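Local coordinates for protein Old Yellow Enzyme (Pichia, PDB 6AGZ) that probably catalyses the asymmetric reduction of enone compounds, passing electrons through a flavin mononucleotide bound in its barrel, at residues Thr86-Gln89 and Val90-Trp93; Ile161-Thr164 and Lys165-Tyr168; Thr347-Pro350 and Asp351-Asn354; Phe374-Asp377 and Gly378-Thr381; Arg216-Leu219 and Leu220-Ile224. All coordinates share one frame; numbering follows the deposited sequence.

Contact 1: residues Thr86-Gln89 and Val90-Trp93; sequences TDRQ and VEAW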
loop_
_atom_site.group_PDB
_atom_site.type_symbol
_atom_site.label_atom_id
_atom_site.label_comp_id
_atom_site.label_asym_id
_atom_site.label_seq_id
_atom_site.Cartn_x
_atom_site.Cartn_y
_atom_site.Cartn_z
ATOM N N THR A 86 -25.834 -22.696 -19.144
ATOM C CA THR A 86 -26.919 -23.595 -19.510
ATOM C C THR A 86 -26.738 -24.960 -18.845
ATOM O O THR A 86 -25.690 -25.272 -18.273
ATOM C CB THR A 86 -27.003 -23.759 -21.027
ATOM O OG1 THR A 86 -25.872 -24.503 -21.497
ATOM C CG2 THR A 86 -27.029 -22.399 -21.710
ATOM N N ASP A 87 -27.788 -25.781 -18.928
ATOM C CA ASP A 87 -27.727 -27.123 -18.355
ATOM C C ASP A 87 -26.615 -27.944 -18.997
ATOM O O ASP A 87 -25.842 -28.611 -18.300
ATOM C CB ASP A 87 -29.078 -27.825 -18.508
ATOM C CG ASP A 87 -30.113 -27.323 -17.516
ATOM O OD1 ASP A 87 -29.757 -26.495 -16.652
ATOM O OD2 ASP A 87 -31.278 -27.765 -17.595
ATOM N N ARG A 88 -26.513 -27.899 -20.329
ATOM C CA ARG A 88 -25.483 -28.662 -21.031
ATOM C C ARG A 88 -24.086 -28.267 -20.562
ATOM O O ARG A 88 -23.241 -29.130 -20.286
ATOM C CB ARG A 88 -25.621 -28.457 -22.543
ATOM C CG ARG A 88 -26.861 -29.099 -23.148
ATOM C CD ARG A 88 -26.983 -28.825 -24.646
ATOM N NE ARG A 88 -25.816 -29.278 -25.402
ATOM C CZ ARG A 88 -25.032 -28.478 -26.118
ATOM N NH1 ARG A 88 -25.292 -27.178 -26.186
ATOM N NH2 ARG A 88 -23.992 -28.976 -26.773
ATOM N N GLN A 89 -23.830 -26.960 -20.466
ATOM C CA GLN A 89 -22.521 -26.486 -20.025
ATOM C C GLN A 89 -22.193 -26.988 -18.622
ATOM O O GLN A 89 -21.068 -27.435 -18.358
ATOM C CB GLN A 89 -22.482 -24.957 -20.086
ATOM C CG GLN A 89 -22.726 -24.375 -21.472
ATOM C CD GLN A 89 -23.163 -22.919 -21.435
ATOM O OE1 GLN A 89 -23.303 -22.328 -20.365
ATOM N NE2 GLN A 89 -23.389 -22.342 -22.613
ATOM N N VAL A 90 -23.173 -26.947 -17.715
ATOM C CA VAL A 90 -22.950 -27.411 -16.349
ATOM C C VAL A 90 -22.701 -28.915 -16.324
ATOM O O VAL A 90 -21.901 -29.411 -15.521
ATOM C CB VAL A 90 -24.134 -27.010 -15.451
ATOM C CG1 VAL A 90 -23.980 -27.601 -14.059
ATOM C CG2 VAL A 90 -24.247 -25.496 -15.374
ATOM N N GLU A 91 -23.376 -29.666 -17.199
ATOM C CA GLU A 91 -23.117 -31.099 -17.299
ATOM C C GLU A 91 -21.680 -31.364 -17.730
ATOM O O GLU A 91 -20.963 -32.157 -17.104
ATOM C CB GLU A 91 -24.095 -31.748 -18.282
ATOM C CG GLU A 91 -25.560 -31.623 -17.908
ATOM C CD GLU A 91 -26.484 -31.985 -19.058
ATOM O OE1 GLU A 91 -26.398 -33.127 -19.556
ATOM O OE2 GLU A 91 -27.287 -31.122 -19.472
ATOM N N ALA A 92 -21.241 -30.699 -18.804
ATOM C CA ALA A 92 -19.884 -30.902 -19.305
ATOM C C ALA A 92 -18.844 -30.561 -18.242
ATOM O O ALA A 92 -17.948 -31.366 -17.947
ATOM C CB ALA A 92 -19.664 -30.066 -20.565
ATOM N N TRP A 93 -18.953 -29.367 -17.649
ATOM C CA TRP A 93 -18.006 -28.988 -16.604
ATOM C C TRP A 93 -18.058 -29.961 -15.434
ATOM O O TRP A 93 -17.026 -30.264 -14.825
ATOM C CB TRP A 93 -18.278 -27.560 -16.128
ATOM C CG TRP A 93 -17.649 -26.510 -16.991
ATOM C CD1 TRP A 93 -18.292 -25.523 -17.680
ATOM C CD2 TRP A 93 -16.252 -26.348 -17.267
ATOM N NE1 TRP A 93 -17.380 -24.752 -18.362
ATOM C CE2 TRP A 93 -16.122 -25.238 -18.125
ATOM C CE3 TRP A 93 -15.097 -27.031 -16.868
ATOM C CZ2 TRP A 93 -14.885 -24.796 -18.592
ATOM C CZ3 TRP A 93 -13.871 -26.591 -17.333
ATOM C CH2 TRP A 93 -13.774 -25.484 -18.185
#

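Contact 2: residues Ile161-Thr164 and Lys165-Tyr168; sequences IEQT and KKDY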
loop_
_atom_site.group_PDB
_atom_site.type_symbol
_atom_site.label_atom_id
_atom_site.label_comp_id
_atom_site.label_asym_id
_atom_site.label_seq_id
_atom_site.Cartn_x
_atom_site.Cartn_y
_atom_site.Cartn_z
ATOM N N ILE A 161 -26.169 -3.624 -13.180
ATOM C CA ILE A 161 -25.211 -3.991 -12.140
ATOM C C ILE A 161 -25.826 -5.013 -11.191
ATOM O O ILE A 161 -25.195 -6.020 -10.837
ATOM C CB ILE A 161 -24.730 -2.734 -11.392
ATOM C CG1 ILE A 161 -23.937 -1.828 -12.339
ATOM C CG2 ILE A 161 -23.891 -3.115 -10.181
ATOM C CD1 ILE A 161 -23.549 -0.494 -11.736
ATOM N N GLU A 162 -27.067 -4.767 -10.763
ATOM C CA GLU A 162 -27.791 -5.751 -9.961
ATOM C C GLU A 162 -27.838 -7.102 -10.666
ATOM O O GLU A 162 -27.575 -8.150 -10.061
ATOM C CB GLU A 162 -29.206 -5.247 -9.675
ATOM C CG GLU A 162 -29.265 -4.049 -8.747
ATOM C CD GLU A 162 -28.913 -4.408 -7.319
ATOM O OE1 GLU A 162 -29.538 -5.340 -6.769
ATOM O OE2 GLU A 162 -28.007 -3.767 -6.748
ATOM N N GLN A 163 -28.169 -7.090 -11.960
ATOM C CA GLN A 163 -28.219 -8.331 -12.725
ATOM C C GLN A 163 -26.845 -8.981 -12.812
ATOM O O GLN A 163 -26.736 -10.211 -12.830
ATOM C CB GLN A 163 -28.776 -8.067 -14.123
ATOM C CG GLN A 163 -29.104 -9.332 -14.896
ATOM C CD GLN A 163 -30.148 -10.179 -14.195
ATOM O OE1 GLN A 163 -31.206 -9.684 -13.805
ATOM N NE2 GLN A 163 -29.853 -11.463 -14.025
ATOM N N THR A 164 -25.785 -8.173 -12.878
ATOM C CA THR A 164 -24.434 -8.726 -12.856
ATOM C C THR A 164 -24.180 -9.480 -11.556
ATOM O O THR A 164 -23.655 -10.602 -11.565
ATOM C CB THR A 164 -23.403 -7.611 -13.044
ATOM O OG1 THR A 164 -23.532 -7.057 -14.358
ATOM C CG2 THR A 164 -21.993 -8.151 -12.863
ATOM N N LYS A 165 -24.557 -8.880 -10.425
ATOM C CA LYS A 165 -24.396 -9.550 -9.137
ATOM C C LYS A 165 -25.163 -10.869 -9.101
ATOM O O LYS A 165 -24.606 -11.920 -8.751
ATOM C CB LYS A 165 -24.855 -8.621 -8.013
ATOM C CG LYS A 165 -24.193 -7.252 -8.045
ATOM C CD LYS A 165 -25.069 -6.192 -7.401
ATOM C CE LYS A 165 -24.724 -6.007 -5.935
ATOM N NZ LYS A 165 -25.622 -5.018 -5.277
ATOM N N LYS A 166 -26.447 -10.831 -9.475
ATOM C CA LYS A 166 -27.252 -12.050 -9.475
ATOM C C LYS A 166 -26.650 -13.115 -10.386
ATOM O O LYS A 166 -26.665 -14.308 -10.056
ATOM C CB LYS A 166 -28.686 -11.729 -9.892
ATOM C CG LYS A 166 -29.389 -10.744 -8.971
ATOM C CD LYS A 166 -30.825 -10.496 -9.405
ATOM C CE LYS A 166 -31.491 -9.449 -8.526
ATOM N NZ LYS A 166 -32.784 -8.979 -9.099
ATOM N N ASP A 167 -26.105 -12.703 -11.534
ATOM C CA ASP A 167 -25.484 -13.658 -12.446
ATOM C C ASP A 167 -24.239 -14.282 -11.830
ATOM O O ASP A 167 -23.990 -15.481 -12.005
ATOM C CB ASP A 167 -25.137 -12.977 -13.771
ATOM C CG ASP A 167 -26.365 -12.618 -14.584
ATOM O OD1 ASP A 167 -27.463 -13.119 -14.264
ATOM O OD2 ASP A 167 -26.228 -11.835 -15.548
ATOM N N TYR A 168 -23.439 -13.484 -11.117
ATOM C CA TYR A 168 -22.299 -14.046 -10.398
ATOM C C TYR A 168 -22.751 -15.086 -9.381
ATOM O O TYR A 168 -22.133 -16.151 -9.254
ATOM C CB TYR A 168 -21.506 -12.938 -9.705
ATOM C CG TYR A 168 -20.387 -12.349 -10.534
ATOM C CD1 TYR A 168 -20.503 -11.084 -11.094
ATOM C CD2 TYR A 168 -19.208 -13.054 -10.747
ATOM C CE1 TYR A 168 -19.479 -10.537 -11.847
ATOM C CE2 TYR A 168 -18.178 -12.516 -11.499
ATOM C CZ TYR A 168 -18.320 -11.257 -12.046
ATOM O OH TYR A 168 -17.299 -10.717 -12.794
HETATM O O HOH W 1 -31.685 -7.955 -11.423
#

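Contact 3: residues Thr347-Pro350 and Asp351-Asn354; sequences TSNP and DLPN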
loop_
_atom_site.group_PDB
_atom_site.type_symbol
_atom_site.label_atom_id
_atom_site.label_comp_id
_atom_site.label_asym_id
_atom_site.label_seq_id
_atom_site.Cartn_x
_atom_site.Cartn_y
_atom_site.Cartn_z
ATOM N N THR A 347 0.951 -25.543 -20.071
ATOM C CA THR A 347 0.288 -25.821 -21.342
ATOM C C THR A 347 1.069 -26.840 -22.164
ATOM O O THR A 347 0.475 -27.698 -22.828
ATOM C CB THR A 347 0.104 -24.529 -22.137
ATOM O OG1 THR A 347 1.386 -23.999 -22.501
ATOM C CG2 THR A 347 -0.652 -23.496 -21.312
ATOM N N SER A 348 2.399 -26.761 -22.138
ATOM C CA SER A 348 3.249 -27.631 -22.939
ATOM C C SER A 348 3.813 -28.802 -22.146
ATOM O O SER A 348 4.516 -29.642 -22.719
ATOM C CB SER A 348 4.396 -26.824 -23.552
ATOM O OG SER A 348 5.203 -26.232 -22.548
ATOM N N ASN A 349 3.527 -28.878 -20.848
ATOM C CA ASN A 349 4.004 -29.957 -19.986
ATOM C C ASN A 349 2.826 -30.495 -19.191
ATOM O O ASN A 349 2.544 -30.018 -18.082
ATOM C CB ASN A 349 5.119 -29.475 -19.058
ATOM C CG ASN A 349 6.334 -28.975 -19.815
ATOM O OD1 ASN A 349 6.388 -27.823 -20.250
ATOM N ND2 ASN A 349 7.320 -29.848 -19.974
ATOM N N PRO A 350 2.104 -31.485 -19.727
ATOM C CA PRO A 350 0.987 -32.065 -18.970
ATOM C C PRO A 350 1.424 -32.759 -17.695
ATOM O O PRO A 350 0.624 -32.865 -16.756
ATOM C CB PRO A 350 0.358 -33.053 -19.965
ATOM C CG PRO A 350 1.456 -33.389 -20.911
ATOM C CD PRO A 350 2.276 -32.129 -21.040
ATOM N N ASP A 351 2.669 -33.235 -17.627
ATOM C CA ASP A 351 3.221 -33.843 -16.424
ATOM C C ASP A 351 4.173 -32.902 -15.690
ATOM O O ASP A 351 5.163 -33.352 -15.103
ATOM C CB ASP A 351 3.923 -35.156 -16.776
ATOM C CG ASP A 351 5.007 -34.974 -17.818
ATOM O OD1 ASP A 351 5.008 -33.925 -18.496
ATOM O OD2 ASP A 351 5.858 -35.878 -17.961
ATOM N N LEU A 352 3.890 -31.602 -15.718
ATOM C CA LEU A 352 4.747 -30.620 -15.058
ATOM C C LEU A 352 4.982 -30.889 -13.574
ATOM O O LEU A 352 6.117 -30.672 -13.115
ATOM C CB LEU A 352 4.160 -29.212 -15.255
ATOM C CG LEU A 352 4.980 -28.052 -14.679
ATOM C CD1 LEU A 352 6.266 -27.876 -15.470
ATOM C CD2 LEU A 352 4.179 -26.757 -14.658
ATOM N N PRO A 353 3.998 -31.333 -12.775
ATOM C CA PRO A 353 4.300 -31.616 -11.360
ATOM C C PRO A 353 5.431 -32.610 -11.160
ATOM O O PRO A 353 6.296 -32.388 -10.304
ATOM C CB PRO A 353 2.968 -32.155 -10.826
ATOM C CG PRO A 353 1.945 -31.494 -11.668
ATOM C CD PRO A 353 2.547 -31.404 -13.040
ATOM N N ASN A 354 5.456 -33.705 -11.922
ATOM C CA ASN A 354 6.523 -34.684 -11.744
ATOM C C ASN A 354 7.854 -34.173 -12.279
ATOM O O ASN A 354 8.910 -34.496 -11.720
ATOM C CB ASN A 354 6.145 -36.005 -12.411
ATOM C CG ASN A 354 5.136 -36.793 -11.600
ATOM O OD1 ASN A 354 4.855 -36.459 -10.448
ATOM N ND2 ASN A 354 4.597 -37.853 -12.189
#

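Contact 4: residues Phe374-Asp377 and Gly378-Thr381; sequences FSND and GYLT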
loop_
_atom_site.group_PDB
_atom_site.type_symbol
_atom_site.label_atom_id
_atom_site.label_comp_id
_atom_site.label_asym_id
_atom_site.label_seq_id
_atom_site.Cartn_x
_atom_site.Cartn_y
_atom_site.Cartn_z
ATOM N N PHE A 374 -10.484 -24.088 -31.229
ATOM C CA PHE A 374 -11.186 -25.355 -31.447
ATOM C C PHE A 374 -10.297 -26.404 -32.110
ATOM O O PHE A 374 -10.774 -27.233 -32.889
ATOM C CB PHE A 374 -12.461 -25.133 -32.266
ATOM C CG PHE A 374 -13.517 -26.180 -32.051
ATOM C CD1 PHE A 374 -13.995 -26.450 -30.779
ATOM C CD2 PHE A 374 -14.047 -26.880 -33.124
ATOM C CE1 PHE A 374 -14.971 -27.408 -30.578
ATOM C CE2 PHE A 374 -15.024 -27.838 -32.929
ATOM C CZ PHE A 374 -15.487 -28.102 -31.655
ATOM N N SER A 375 -9.002 -26.385 -31.805
ATOM C CA SER A 375 -8.045 -27.297 -32.415
ATOM C C SER A 375 -7.224 -27.994 -31.342
ATOM O O SER A 375 -6.790 -27.366 -30.370
ATOM C CB SER A 375 -7.111 -26.554 -33.380
ATOM O OG SER A 375 -6.094 -27.412 -33.867
ATOM N N ASN A 376 -7.010 -29.299 -31.524
ATOM C CA ASN A 376 -6.127 -30.055 -30.646
ATOM C C ASN A 376 -4.655 -29.790 -30.921
ATOM O O ASN A 376 -3.812 -30.156 -30.094
ATOM C CB ASN A 376 -6.398 -31.555 -30.775
ATOM C CG ASN A 376 -7.758 -31.952 -30.244
ATOM O OD1 ASN A 376 -8.363 -31.226 -29.457
ATOM N ND2 ASN A 376 -8.243 -33.114 -30.666
ATOM N N ASP A 377 -4.327 -29.179 -32.058
ATOM C CA ASP A 377 -2.938 -28.883 -32.383
ATOM C C ASP A 377 -2.363 -27.888 -31.384
ATOM O O ASP A 377 -2.921 -26.808 -31.171
ATOM C CB ASP A 377 -2.836 -28.335 -33.806
ATOM C CG ASP A 377 -1.402 -28.152 -34.258
ATOM O OD1 ASP A 377 -0.510 -28.817 -33.693
ATOM O OD2 ASP A 377 -1.168 -27.343 -35.180
ATOM N N GLY A 378 -1.240 -28.257 -30.771
ATOM C CA GLY A 378 -0.681 -27.460 -29.699
ATOM C C GLY A 378 -1.499 -27.453 -28.431
ATOM O O GLY A 378 -1.214 -26.660 -27.528
ATOM N N TYR A 379 -2.512 -28.311 -28.339
ATOM C CA TYR A 379 -3.375 -28.423 -27.171
ATOM C C TYR A 379 -3.297 -29.802 -26.535
ATOM O O TYR A 379 -3.095 -29.911 -25.320
ATOM C CB TYR A 379 -4.825 -28.094 -27.566
ATOM C CG TYR A 379 -5.786 -27.978 -26.404
ATOM C CD1 TYR A 379 -5.834 -26.825 -25.631
ATOM C CD2 TYR A 379 -6.659 -29.012 -26.095
ATOM C CE1 TYR A 379 -6.715 -26.712 -24.573
ATOM C CE2 TYR A 379 -7.545 -28.906 -25.039
ATOM C CZ TYR A 379 -7.568 -27.754 -24.282
ATOM O OH TYR A 379 -8.447 -27.645 -23.230
ATOM N N LEU A 380 -3.451 -30.862 -27.330
ATOM C CA LEU A 380 -3.311 -32.234 -26.857
ATOM C C LEU A 380 -2.133 -32.951 -27.503
ATOM O O LEU A 380 -1.949 -34.151 -27.271
ATOM C CB LEU A 380 -4.598 -33.023 -27.112
ATOM C CG LEU A 380 -5.829 -32.641 -26.290
ATOM C CD1 LEU A 380 -7.025 -33.483 -26.704
ATOM C CD2 LEU A 380 -5.547 -32.798 -24.805
ATOM N N THR A 381 -1.333 -32.250 -28.307
ATOM C CA THR A 381 -0.218 -32.869 -29.011
ATOM C C THR A 381 1.026 -33.023 -28.146
ATOM O O THR A 381 1.985 -33.666 -28.584
ATOM C CB THR A 381 0.137 -32.052 -30.258
ATOM O OG1 THR A 381 0.144 -30.656 -29.931
ATOM C CG2 THR A 381 -0.874 -32.303 -31.365
#

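Contact 5: residues Arg216-Leu219 and Leu220-Ile224; sequences RARL and LLEVI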
loop_
_atom_site.group_PDB
_atom_site.type_symbol
_atom_site.label_atom_id
_atom_site.label_comp_id
_atom_site.label_asym_id
_atom_site.label_seq_id
_atom_site.Cartn_x
_atom_site.Cartn_y
_atom_site.Cartn_z
ATOM N N ARG A 216 -15.021 2.594 -6.137
ATOM C CA ARG A 216 -14.500 1.819 -7.260
ATOM C C ARG A 216 -14.363 0.343 -6.912
ATOM O O ARG A 216 -14.507 -0.515 -7.790
ATOM C CB ARG A 216 -13.155 2.383 -7.717
ATOM C CG ARG A 216 -13.266 3.660 -8.533
ATOM C CD ARG A 216 -11.910 4.101 -9.058
ATOM N NE ARG A 216 -11.002 4.481 -7.981
ATOM C CZ ARG A 216 -10.883 5.718 -7.511
ATOM N NH1 ARG A 216 -10.030 5.977 -6.528
ATOM N NH2 ARG A 216 -11.615 6.696 -8.026
ATOM N N ALA A 217 -14.090 0.027 -5.650
ATOM C CA ALA A 217 -13.992 -1.352 -5.196
ATOM C C ALA A 217 -15.336 -1.937 -4.790
ATOM O O ALA A 217 -15.395 -3.114 -4.418
ATOM C CB ALA A 217 -13.018 -1.451 -4.016
ATOM N N ARG A 218 -16.412 -1.150 -4.862
ATOM C CA ARG A 218 -17.683 -1.569 -4.280
ATOM C C ARG A 218 -18.267 -2.773 -5.009
ATOM O O ARG A 218 -18.729 -3.726 -4.373
ATOM C CB ARG A 218 -18.675 -0.406 -4.285
ATOM C CG ARG A 218 -19.991 -0.739 -3.604
ATOM C CD ARG A 218 -20.867 0.489 -3.444
ATOM N NE ARG A 218 -20.115 1.631 -2.933
ATOM C CZ ARG A 218 -19.793 1.805 -1.656
ATOM N NH1 ARG A 218 -20.153 0.906 -0.749
ATOM N NH2 ARG A 218 -19.109 2.878 -1.284
ATOM N N LEU A 219 -18.270 -2.746 -6.345
ATOM C CA LEU A 219 -18.879 -3.840 -7.098
ATOM C C LEU A 219 -18.190 -5.164 -6.792
ATOM O O LEU A 219 -18.852 -6.180 -6.545
ATOM C CB LEU A 219 -18.838 -3.540 -8.599
ATOM C CG LEU A 219 -19.783 -4.363 -9.486
ATOM C CD1 LEU A 219 -20.129 -3.605 -10.752
ATOM C CD2 LEU A 219 -19.202 -5.720 -9.847
ATOM N N LEU A 220 -16.854 -5.171 -6.812
ATOM C CA LEU A 220 -16.111 -6.385 -6.493
ATOM C C LEU A 220 -16.493 -6.916 -5.118
ATOM O O LEU A 220 -16.798 -8.103 -4.964
ATOM C CB LEU A 220 -14.607 -6.121 -6.565
ATOM C CG LEU A 220 -13.733 -7.265 -6.044
ATOM C CD1 LEU A 220 -13.888 -8.507 -6.912
ATOM C CD2 LEU A 220 -12.273 -6.846 -5.957
ATOM N N LEU A 221 -16.493 -6.046 -4.105
ATOM C CA LEU A 221 -16.764 -6.494 -2.742
ATOM C C LEU A 221 -18.198 -6.985 -2.584
ATOM O O LEU A 221 -18.456 -7.928 -1.830
ATOM C CB LEU A 221 -16.466 -5.370 -1.750
ATOM C CG LEU A 221 -14.991 -4.997 -1.602
ATOM C CD1 LEU A 221 -14.820 -3.875 -0.591
ATOM C CD2 LEU A 221 -14.172 -6.215 -1.203
ATOM N N GLU A 222 -19.147 -6.356 -3.283
ATOM C CA GLU A 222 -20.532 -6.812 -3.215
ATOM C C GLU A 222 -20.691 -8.181 -3.867
ATOM O O GLU A 222 -21.380 -9.059 -3.326
ATOM C CB GLU A 222 -21.457 -5.785 -3.869
ATOM C CG GLU A 222 -21.564 -4.477 -3.092
ATOM C CD GLU A 222 -22.513 -3.480 -3.734
ATOM O OE1 GLU A 222 -22.850 -3.650 -4.923
ATOM O OE2 GLU A 222 -22.919 -2.520 -3.044
ATOM N N VAL A 223 -20.058 -8.383 -5.026
ATOM C CA VAL A 223 -20.058 -9.701 -5.657
ATOM C C VAL A 223 -19.451 -10.737 -4.718
ATOM O O VAL A 223 -19.991 -11.835 -4.541
ATOM C CB VAL A 223 -19.310 -9.653 -7.002
ATOM C CG1 VAL A 223 -19.089 -11.062 -7.536
ATOM C CG2 VAL A 223 -20.083 -8.817 -8.010
ATOM N N ILE A 224 -18.319 -10.394 -4.098
ATOM C CA ILE A 224 -17.653 -11.317 -3.180
ATOM C C ILE A 224 -18.569 -11.674 -2.017
ATOM O O ILE A 224 -18.666 -12.841 -1.623
ATOM C CB ILE A 224 -16.325 -10.716 -2.684
ATOM C CG1 ILE A 224 -15.332 -10.572 -3.837
ATOM C CG2 ILE A 224 -15.728 -11.576 -1.582
ATOM C CD1 ILE A 224 -15.051 -11.863 -4.560
HETATM O O HOH W 2 -15.186 -3.246 -8.369
HETATM O O HOH W 3 -21.903 -1.616 -1.012
#

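Contact 1: residues Thr86-Gln89 and Val90-Trp93
E91 folds back along the first turn of its helix, laying its chain against the carbonyl of D87: CG lies 3.1 Å from D87 O. With CG anti to its own carbonyl carbon (chi1 -61°), the carboxylate heads back toward the start of the helix, and E91 OE2 ends 3.9 Å from D87 CB. The like-charged D87 OD2 and E91 OE2 stay 5.5 Å apart. V90 sits on another face of the turn, its CG2 methyl 3.2 Å from T86 O, the same oxygen that accepts the V90 N hydrogen bond. Further on, W93 brings CD1 to 3.4 Å from Q89 O, which approaches the indole obliquely and also takes the W93 N-H.

Ahead of these turns T86 and Q89 form a capping box. Q89 OE1 accepts from T86 N at 2.8 Å, the donor standing above the amide plane, and accepts from Y85 N as well; the return bond from Q89 N to T86 OG1 is weak. R88 reaches away to A405 O and the carboxylate of D42. Helix 87-102 is the crossover between strands 63-70 and 106-112: V90 packs on N174 and K178 of helix 158-179, while W93 lies on T66 and T69 of strand 63-70.

Contact 2: residues Ile161-Thr164 and Lys165-Tyr168
Q163 and D167, one helical turn apart on helix 158-179 of the TIM barrel, join by their side chains: NE2 donates to OD1 at 2.9 Å. D167 OD1 lies nearly in the plane of the Q163 amide, whereas the amide nitrogen meets that oxygen from above the carboxylate plane, the two flat groups being turned 51° apart. Q163 can reach forward because its CG is anti to the backbone N (chi1 -169°) and the chain bends at chi2. The other end of the amide is tied down too, since a water donates to Q163 OE1 and accepts from K166 NZ, 2.8 Å away.

On another side of the helix, E162 and K165 run side by side. A bend at chi2 brings E162 OE2 within 3.1 Å of K165 NZ, a salt bridge that again comes in above the carboxylate plane. K165 NZ has a second carboxylate partner in E222 of helix 218-231, so the lysine is shared between two helices and both acids probably gain from its charge.

The T164 hydroxyl turns back along the helix, OG1 donating to Q160 O. The T164 methyl runs alongside Y168, CG2 of the threonine 3.6 Å from CE1 of the ring.

Contact 3: residues Thr347-Pro350 and Asp351-Asn354
L352 holds CG anti to its backbone N (chi1 -177°), and with chi2 at 69° its CD1 comes back to 4.1 Å from N349 CB. The two beta carbons also meet, N349 CB lying 3.9 Å from L352 CB, so the apolar root of the asparagine packs against the leucine across a type I beta turn. D351 takes the crowded position, its CG between the backbone N and the carbonyl carbon (chi1 57°). That brings the carboxylate alongside the ring of P350, OD1 standing 4.1 Å from P350 CD.

The turn is closed by L352 N, which donates to N349 O at 3.1 Å from well above the carbonyl plane, a bent approach. D351 occupies the N-cap position of the next helix but makes no capping bond with its side chain. Its oxygens go elsewhere: OD1 forms a salt bridge with R355 on that same helix, and OD2 accepts from Y385 N. The carboxylate thus ties the turn to the C-terminal part of the chain.

This is the joint between the short helices 344-348 and 352-358, which follow the last barrel strand, 338-341. L352 and P353 rest on F346 of the first helix, and P350 packs on Q55 and R56 of helix 47-57.

Contact 4: residues Phe374-Asp377 and Gly378-Thr381
The carbonyl of N376 takes two backbone N-H groups, from Y379 and L380, as the chain folds through a type II beta turn with D377 and G378 at its corners. Both bonds are 2.9 Å long, but L380 N lies in the carbonyl plane on a lone pair of N376 O while Y379 N stands above that plane. G378 has positive phi (69°), and a beta carbon on it would run into D377 O.

S375 OG accepts from D377 N at 3.1 Å, an ST turn. T381 turns back with OG1 between its backbone N and carbonyl carbon (chi1 44°), where it accepts from G378 N at 2.9 Å; T381 CG2 lies 3.9 Å from N376 O. A valine here, lacking the hydroxyl, would probably leave the G378 N-H without this acceptor and the turn less firmly fixed.

The D377 carboxylate forms a salt bridge with R369 through OD1 and a hydrogen bond with S392 OG through OD2. The N376 amide is gripped at both ends, OD1 by S48 OG of helix 47-57 and ND2 by I396 O of helix 395-398, pinning the loop between the two helices. L380 crosses that amide, its CD1 methyl 3.9 Å from N376 CG.

Contact 5: residues Arg216-Leu219 and Leu220-Ile224
E222 N donates to R218 O and V223 N to L219 O, both at 2.9 Å, and with L221 N on A217 O they set up the first turn of helix 218-231. One residue earlier the pattern breaks: a water stands between R216 O and L220 N, at the seam with helix 213-216.

R218 and E222 are of opposite charge, yet they meet through carbon. E222 OE2 lies 3.5 Å from R218 CG, and CG of the glutamate lies 3.2 Å from R218 O. The guanidinium swings away through a bend at chi3 (-46°), leaving its plane 64° from the carboxylate and R218 NH1 5.0 Å from E222 OE2. It is held there by K208 O at NE and by N215 OD1 at NH2. A water at the guanidinium edge accepts from NH1, but its link to E222 OE2 is too short to trust.

E222 OE1 serves Y209 OH as well as K165. An alanine here would probably cost both of them a carboxylate partner and uncover the aliphatic part of R218.

On another face, L219 and V223 lie side by side, CD2 of the leucine 3.7 Å from CG2 of the valine. L219 and L220 press on the short helix 193-198. With A217 and L221 on helix 258-274 and L219 and V223 on helix 158-179, helix 218-231 packs between two neighbours in the outer layer of a TIM barrel.

How the contacts relate
Along the chain the order is contact 1, contact 2, contact 5, contact 3, contact 4. Contacts 2 and 5 lie on the neighbouring outer helices 158-179 and 218-231, their centres about 11 Å apart, and they touch directly: Y168 packs on V223 and I161 on L219. Contact 1, on helix 87-102, has its centre about 20 Å from that of contact 2, and reaches helix 158-179 further along, through V90. Contacts 3 and 4 come after the last barrel strand, with centres about 15 Å apart, and both pack on helix 47-57. They lie across the chain's centre from contacts 2 and 5, so the set samples the barrel's helical shell and its C-terminal extension.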